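Local coordinates for takeout-like protein 1 (Epiphyas postvittana, PDB 3E8T) that probably carries hydrophobic ligands in insects, holding the long isoprenoid tail of a bound ubiquinone-8 in its interior, at residues K119-E130 against F143-D154. Residues are numbered along the deposited sequence; the frame is centred on the assembly and turned at random. Where two conformers were deposited one is given.
With UQ8 (Ubiquinone-8), chain B.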
loop_
_atom_site.group_PDB
_atom_site.type_symbol
_atom_site.label_atom_id
_atom_site.label_comp_id
_atom_site.label_asym_id
_atom_site.label_seq_id
_atom_site.Cartn_x
_atom_site.Cartn_y
_atom_site.Cartn_z
ATOM N N LYS A 119 2.183 12.285 -3.655
ATOM C CA LYS A 119 1.957 12.527 -5.068
ATOM C C LYS A 119 2.924 11.697 -5.872
ATOM O O LYS A 119 4.129 11.787 -5.710
ATOM C CB LYS A 119 2.129 13.999 -5.387
ATOM C CG LYS A 119 1.757 14.342 -6.814
ATOM C CD LYS A 119 1.848 15.808 -7.137
ATOM C CE LYS A 119 1.306 16.039 -8.593
ATOM N NZ LYS A 119 1.548 17.389 -9.221
ATOM N N ASN A 120 2.364 10.886 -6.760
ATOM C CA ASN A 120 3.104 10.064 -7.685
ATOM C C ASN A 120 4.017 9.109 -6.942
ATOM O O ASN A 120 5.227 9.039 -7.190
ATOM C CB ASN A 120 3.869 10.932 -8.690
ATOM C CG ASN A 120 4.282 10.185 -9.929
ATOM O OD1 ASN A 120 3.719 9.158 -10.262
ATOM N ND2 ASN A 120 5.279 10.724 -10.602
ATOM N N ILE A 121 3.409 8.303 -6.083
ATOM C CA ILE A 121 4.136 7.231 -5.460
ATOM C C ILE A 121 4.147 6.020 -6.392
ATOM O O ILE A 121 3.085 5.580 -6.816
ATOM C CB ILE A 121 3.683 6.938 -3.990
ATOM C CG1 ILE A 121 4.590 5.869 -3.379
ATOM C CG2 ILE A 121 2.232 6.569 -3.946
ATOM C CD1 ILE A 121 4.352 5.682 -1.860
ATOM N N HIS A 122 5.334 5.501 -6.672
ATOM C CA HIS A 122 5.529 4.309 -7.459
ATOM C C HIS A 122 5.840 3.144 -6.570
ATOM O O HIS A 122 6.589 3.267 -5.599
ATOM C CB HIS A 122 6.647 4.531 -8.462
ATOM C CG HIS A 122 6.238 5.432 -9.595
ATOM N ND1 HIS A 122 6.149 5.003 -10.904
ATOM C CD2 HIS A 122 5.769 6.699 -9.600
ATOM C CE1 HIS A 122 5.689 5.982 -11.658
ATOM N NE2 HIS A 122 5.483 7.030 -10.903
ATOM N N ILE A 123 5.174 2.025 -6.853
ATOM C CA ILE A 123 5.265 0.822 -6.084
ATOM C C ILE A 123 5.709 -0.330 -6.986
ATOM O O ILE A 123 5.223 -0.480 -8.084
ATOM C CB ILE A 123 3.925 0.429 -5.429
ATOM C CG1 ILE A 123 3.388 1.572 -4.589
ATOM C CG2 ILE A 123 4.033 -0.832 -4.616
ATOM C CD1 ILE A 123 4.160 1.902 -3.424
ATOM N N HIS A 124 6.665 -1.112 -6.526
ATOM C CA HIS A 124 7.137 -2.338 -7.188
ATOM C C HIS A 124 6.843 -3.520 -6.269
ATOM O O HIS A 124 7.416 -3.642 -5.187
ATOM C CB HIS A 124 8.638 -2.250 -7.518
ATOM C CG HIS A 124 9.203 -3.448 -8.214
ATOM N ND1 HIS A 124 8.989 -3.694 -9.550
ATOM C CD2 HIS A 124 9.985 -4.468 -7.763
ATOM C CE1 HIS A 124 9.604 -4.816 -9.891
ATOM N NE2 HIS A 124 10.234 -5.294 -8.836
ATOM N N LEU A 125 5.915 -4.361 -6.695
ATOM C CA LEU A 125 5.469 -5.523 -5.938
ATOM C C LEU A 125 5.932 -6.790 -6.648
ATOM O O LEU A 125 5.729 -6.940 -7.844
ATOM C CB LEU A 125 3.932 -5.517 -5.870
ATOM C CG LEU A 125 3.219 -6.752 -5.368
ATOM C CD1 LEU A 125 3.466 -6.913 -3.858
ATOM C CD2 LEU A 125 1.733 -6.660 -5.687
ATOM N N VAL A 126 6.529 -7.719 -5.919
ATOM C CA VAL A 126 6.878 -9.029 -6.425
ATOM C C VAL A 126 6.185 -10.057 -5.548
ATOM O O VAL A 126 6.271 -9.962 -4.315
ATOM C CB VAL A 126 8.392 -9.262 -6.431
ATOM C CG1 VAL A 126 8.691 -10.638 -7.084
ATOM C CG2 VAL A 126 9.109 -8.096 -7.119
ATOM N N VAL A 127 5.490 -11.001 -6.174
ATOM C CA VAL A 127 4.784 -12.042 -5.440
ATOM C C VAL A 127 5.230 -13.389 -5.964
ATOM O O VAL A 127 5.315 -13.586 -7.182
ATOM C CB VAL A 127 3.279 -11.923 -5.662
ATOM C CG1 VAL A 127 2.497 -13.118 -5.090
ATOM C CG2 VAL A 127 2.751 -10.571 -5.141
ATOM N N SER A 128 5.513 -14.324 -5.061
ATOM C CA SER A 128 5.724 -15.710 -5.428
ATOM C C SER A 128 4.456 -16.505 -5.239
ATOM O O SER A 128 3.677 -16.231 -4.324
ATOM C CB SER A 128 6.842 -16.286 -4.624
ATOM O OG SER A 128 6.578 -16.131 -3.278
ATOM N N TYR A 129 4.228 -17.471 -6.123
ATOM C CA TYR A 129 2.988 -18.246 -6.068
ATOM C C TYR A 129 3.285 -19.686 -6.441
ATOM O O TYR A 129 4.334 -20.019 -6.997
ATOM C CB TYR A 129 1.923 -17.669 -7.036
ATOM C CG TYR A 129 2.229 -17.918 -8.453
ATOM C CD1 TYR A 129 1.804 -19.099 -9.054
ATOM C CD2 TYR A 129 2.997 -17.028 -9.225
ATOM C CE1 TYR A 129 2.096 -19.365 -10.361
ATOM C CE2 TYR A 129 3.300 -17.311 -10.556
ATOM C CZ TYR A 129 2.850 -18.510 -11.112
ATOM O OH TYR A 129 3.151 -18.795 -12.408
ATOM N N GLU A 130 2.295 -20.517 -6.178
ATOM C CA GLU A 130 2.285 -21.881 -6.661
ATOM C C GLU A 130 0.912 -22.143 -7.250
ATOM O O GLU A 130 -0.084 -21.672 -6.700
ATOM C CB GLU A 130 2.516 -22.820 -5.485
ATOM C CG GLU A 130 3.960 -22.858 -4.980
ATOM C CD GLU A 130 4.894 -23.562 -5.936
ATOM O OE1 GLU A 130 4.593 -24.719 -6.302
ATOM O OE2 GLU A 130 5.916 -22.953 -6.327
ATOM N N PHE A 143 -0.906 -17.518 -3.710
ATOM C CA PHE A 143 0.156 -16.598 -3.341
ATOM C C PHE A 143 0.881 -17.052 -2.091
ATOM O O PHE A 143 0.254 -17.506 -1.136
ATOM C CB PHE A 143 -0.420 -15.217 -3.065
ATOM C CG PHE A 143 -0.714 -14.392 -4.276
ATOM C CD1 PHE A 143 -0.620 -14.881 -5.548
ATOM C CD2 PHE A 143 -1.028 -13.025 -4.094
ATOM C CE1 PHE A 143 -0.853 -14.054 -6.660
ATOM C CE2 PHE A 143 -1.260 -12.210 -5.176
ATOM C CZ PHE A 143 -1.189 -12.717 -6.446
ATOM N N LYS A 144 2.208 -16.894 -2.066
ATOM C CA LYS A 144 3.037 -17.392 -0.988
ATOM C C LYS A 144 3.712 -16.238 -0.243
ATOM O O LYS A 144 3.498 -16.069 0.992
ATOM C CB LYS A 144 4.077 -18.366 -1.527
ATOM C CG LYS A 144 3.471 -19.612 -2.152
ATOM C CD LYS A 144 2.627 -20.441 -1.197
ATOM C CE LYS A 144 2.087 -21.690 -1.880
ATOM N NZ LYS A 144 1.332 -22.579 -0.893
ATOM N N LYS A 145 4.552 -15.485 -0.902
ATOM C CA LYS A 145 5.301 -14.404 -0.253
ATOM C C LYS A 145 5.275 -13.206 -1.175
ATOM O O LYS A 145 4.962 -13.331 -2.370
ATOM C CB LYS A 145 6.775 -14.830 -0.007
ATOM C CG LYS A 145 6.902 -15.957 0.931
ATOM C CD LYS A 145 8.327 -16.388 1.294
ATOM C CE LYS A 145 9.159 -15.310 1.938
ATOM N NZ LYS A 145 10.521 -15.887 2.290
ATOM N N TYR A 146 5.608 -12.052 -0.636
ATOM C CA TYR A 146 5.751 -10.871 -1.425
ATOM C C TYR A 146 6.845 -9.990 -0.898
ATOM O O TYR A 146 7.260 -10.065 0.295
ATOM C CB TYR A 146 4.421 -10.077 -1.480
ATOM C CG TYR A 146 4.067 -9.456 -0.163
ATOM C CD1 TYR A 146 4.415 -8.148 0.139
ATOM C CD2 TYR A 146 3.417 -10.214 0.820
ATOM C CE1 TYR A 146 4.123 -7.604 1.373
ATOM C CE2 TYR A 146 3.110 -9.662 2.052
ATOM C CZ TYR A 146 3.464 -8.365 2.306
ATOM O OH TYR A 146 3.142 -7.848 3.549
ATOM N N THR A 147 7.298 -9.099 -1.775
ATOM C CA THR A 147 8.117 -7.947 -1.407
ATOM C C THR A 147 7.562 -6.697 -2.053
ATOM O O THR A 147 6.989 -6.784 -3.131
ATOM C CB THR A 147 9.564 -8.083 -1.860
ATOM O OG1 THR A 147 9.631 -8.141 -3.265
ATOM C CG2 THR A 147 10.225 -9.333 -1.287
ATOM N N VAL A 148 7.687 -5.565 -1.377
ATOM C CA VAL A 148 7.261 -4.314 -1.935
ATOM C C VAL A 148 8.346 -3.284 -1.690
ATOM O O VAL A 148 8.928 -3.228 -0.593
ATOM C CB VAL A 148 5.942 -3.851 -1.334
ATOM C CG1 VAL A 148 5.397 -2.684 -2.103
ATOM C CG2 VAL A 148 4.930 -4.964 -1.293
ATOM N N THR A 149 8.570 -2.464 -2.691
ATOM C CA THR A 149 9.386 -1.275 -2.582
ATOM C C THR A 149 8.585 -0.077 -3.118
ATOM O O THR A 149 7.640 -0.242 -3.857
ATOM C CB THR A 149 10.701 -1.386 -3.322
ATOM O OG1 THR A 149 10.428 -1.564 -4.701
ATOM C CG2 THR A 149 11.556 -2.554 -2.787
ATOM N N PHE A 150 9.015 1.108 -2.743
ATOM C CA PHE A 150 8.311 2.308 -3.107
ATOM C C PHE A 150 9.286 3.453 -3.422
ATOM O O PHE A 150 10.454 3.466 -2.974
ATOM C CB PHE A 150 7.312 2.725 -2.001
ATOM C CG PHE A 150 7.956 3.264 -0.773
ATOM C CD1 PHE A 150 8.245 4.599 -0.644
ATOM C CD2 PHE A 150 8.397 2.397 0.211
ATOM C CE1 PHE A 150 8.900 5.084 0.472
ATOM C CE2 PHE A 150 9.066 2.890 1.343
ATOM C CZ PHE A 150 9.329 4.222 1.433
ATOM N N ASP A 151 8.766 4.415 -4.152
ATOM C CA ASP A 151 9.507 5.639 -4.450
ATOM C C ASP A 151 8.486 6.759 -4.618
ATOM O O ASP A 151 7.688 6.730 -5.573
ATOM C CB ASP A 151 10.257 5.405 -5.764
ATOM C CG ASP A 151 11.032 6.582 -6.258
ATOM O OD1 ASP A 151 11.057 7.624 -5.628
ATOM O OD2 ASP A 151 11.646 6.450 -7.372
ATOM N N VAL A 152 8.460 7.713 -3.689
ATOM C CA VAL A 152 7.597 8.890 -3.844
ATOM C C VAL A 152 8.289 9.837 -4.789
ATOM O O VAL A 152 9.357 10.372 -4.477
ATOM C CB VAL A 152 7.307 9.566 -2.495
ATOM C CG1 VAL A 152 6.366 10.726 -2.734
ATOM C CG2 VAL A 152 6.747 8.565 -1.467
ATOM N N LYS A 153 7.758 9.953 -6.015
ATOM C CA LYS A 153 8.518 10.679 -7.043
ATOM C C LYS A 153 8.277 12.164 -7.089
ATOM O O LYS A 153 9.199 12.903 -7.444
ATOM C CB LYS A 153 8.231 10.090 -8.424
ATOM C CG LYS A 153 8.797 8.740 -8.623
ATOM C CD LYS A 153 8.899 8.339 -10.104
ATOM C CE LYS A 153 9.566 7.035 -10.212
ATOM N NZ LYS A 153 11.027 7.127 -10.004
ATOM N N ASP A 154 7.064 12.638 -6.811
ATOM C CA ASP A 154 6.756 14.046 -6.990
ATOM C C ASP A 154 6.874 14.826 -5.723
ATOM O O ASP A 154 7.616 15.796 -5.718
ATOM C CB ASP A 154 5.417 14.280 -7.663
ATOM C CG ASP A 154 5.416 13.918 -9.120
ATOM O OD1 ASP A 154 6.393 13.327 -9.605
ATOM O OD2 ASP A 154 4.397 14.256 -9.746
HETATM C C45 UQ8 B . 4.831 12.253 12.436
HETATM C C44 UQ8 B . 6.175 12.333 11.708
HETATM C C46 UQ8 B . 6.883 13.593 12.133
HETATM C C43 UQ8 B . 6.038 12.288 10.197
HETATM C C42 UQ8 B . 5.068 11.183 9.754
HETATM C C41 UQ8 B . 5.706 9.823 10.002
HETATM C C39 UQ8 B . 5.475 8.913 8.815
HETATM C C40 UQ8 B . 4.788 7.558 8.970
HETATM C C38 UQ8 B . 5.953 9.276 7.585
HETATM C C37 UQ8 B . 5.796 8.529 6.426
HETATM C C36 UQ8 B . 6.199 9.461 5.283
HETATM C C34 UQ8 B . 5.922 8.876 3.910
HETATM C C35 UQ8 B . 6.081 9.755 2.849
HETATM C C33 UQ8 B . 5.462 7.570 3.761
HETATM C C32 UQ8 B . 5.196 6.873 2.587
HETATM C C31 UQ8 B . 4.141 5.781 2.906
HETATM C C29 UQ8 B . 3.879 4.834 1.743
HETATM C C30 UQ8 B . 5.070 4.261 0.911
HETATM C C28 UQ8 B . 2.573 4.483 1.420
HETATM C C27 UQ8 B . 2.202 3.635 0.384
HETATM C C26 UQ8 B . 0.907 2.876 0.707
HETATM C C24 UQ8 B . 0.387 2.137 -0.531
HETATM C C25 UQ8 B . -0.172 2.918 -1.732
HETATM C C23 UQ8 B . 0.430 0.760 -0.565
HETATM C C22 UQ8 B . -0.005 -0.074 -1.599
HETATM C C21 UQ8 B . 0.367 -1.530 -1.320
HETATM C C19 UQ8 B . 0.259 -2.472 -2.520
HETATM C C20 UQ8 B . 0.809 -3.866 -2.222
HETATM C C18 UQ8 B . -1.144 -2.508 -3.142
HETATM C C17 UQ8 B . -1.229 -3.539 -4.277
HETATM C C16 UQ8 B . -2.415 -3.290 -5.224
HETATM C C14 UQ8 B . -2.644 -4.542 -6.064
HETATM C C15 UQ8 B . -1.424 -5.326 -6.583
HETATM C C13 UQ8 B . -3.928 -5.004 -6.343
HETATM C C12 UQ8 B . -4.173 -6.154 -7.089
HETATM C C11 UQ8 B . -5.522 -6.131 -7.836
HETATM C C9 UQ8 B . -5.498 -7.052 -9.070
HETATM C C10 UQ8 B . -4.354 -8.078 -9.016
HETATM C C8 UQ8 B . -6.854 -7.742 -9.195
HETATM C C7 UQ8 B . -6.793 -9.241 -8.889
HETATM C C6 UQ8 B . -6.334 -10.095 -10.097
HETATM C C1 UQ8 B . -5.398 -11.116 -9.897
HETATM C C1M UQ8 B . -4.907 -11.322 -8.609
HETATM C C2 UQ8 B . -4.945 -11.918 -10.953
HETATM O O2 UQ8 B . -4.123 -12.820 -10.775
HETATM C C3 UQ8 B . -5.434 -11.713 -12.234
HETATM O O3 UQ8 B . -4.993 -12.496 -13.259
HETATM C C3M UQ8 B . -5.759 -13.698 -13.322
HETATM C C4 UQ8 B . -6.359 -10.703 -12.466
HETATM O O4 UQ8 B . -6.829 -10.517 -13.736
HETATM C C4M UQ8 B . -5.743 -10.354 -14.660
HETATM C C5 UQ8 B . -6.805 -9.900 -11.407
HETATM O O5 UQ8 B . -7.635 -9.018 -11.642
HETATM O O HOH W 1 9.601 -5.529 -4.405
#
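V127 sets CG1 over the centre of the F143 ring, 3.5 Å from its centroid and 9° off the normal, a CH-pi contact between two arms of an antiparallel hairpin. V127 CG1 lies anti to the backbone N (chi1 171°), which turns this branch onto the ring while CG2 lies near Y146 CB. On the same side of the sheet, L125 CD1 meets V148 CG2, and I123 CG2 lies near V148 CG1 in the modelled conformer. I123 bends back so that CD1 touches F150 CB. Ubiquinone methyl C30 sits over one face of the F150 ring, 3.5 Å from CG, and against I121 CD1; L125 CD2 reaches C15 further along the tail. M194 of helix 182-211 touches V148 and F150. On the opposite side of the sheet, the K153 side chain, at about a right angle to that of H122, lays CD over one ring face (CD to centroid 3.8 Å), a CH-pi contact, while NZ forms a salt bridge with D151 OD2; D151 OD1 pairs with K183. At the corner, N120 ND2 donates a nearly linear hydrogen bond (175° at the hydrogen) to D154 OD1, 3.0 Å away, from above the carboxylate plane; H122 NE2 bonds weakly to N120 OD1. With an alanine at D154, N120 ND2 would probably lose this acceptor, leaving the amide more weakly held. One face is mostly polar, the other mostly hydrocarbon, suiting the hairpin to wall an apolar tunnel.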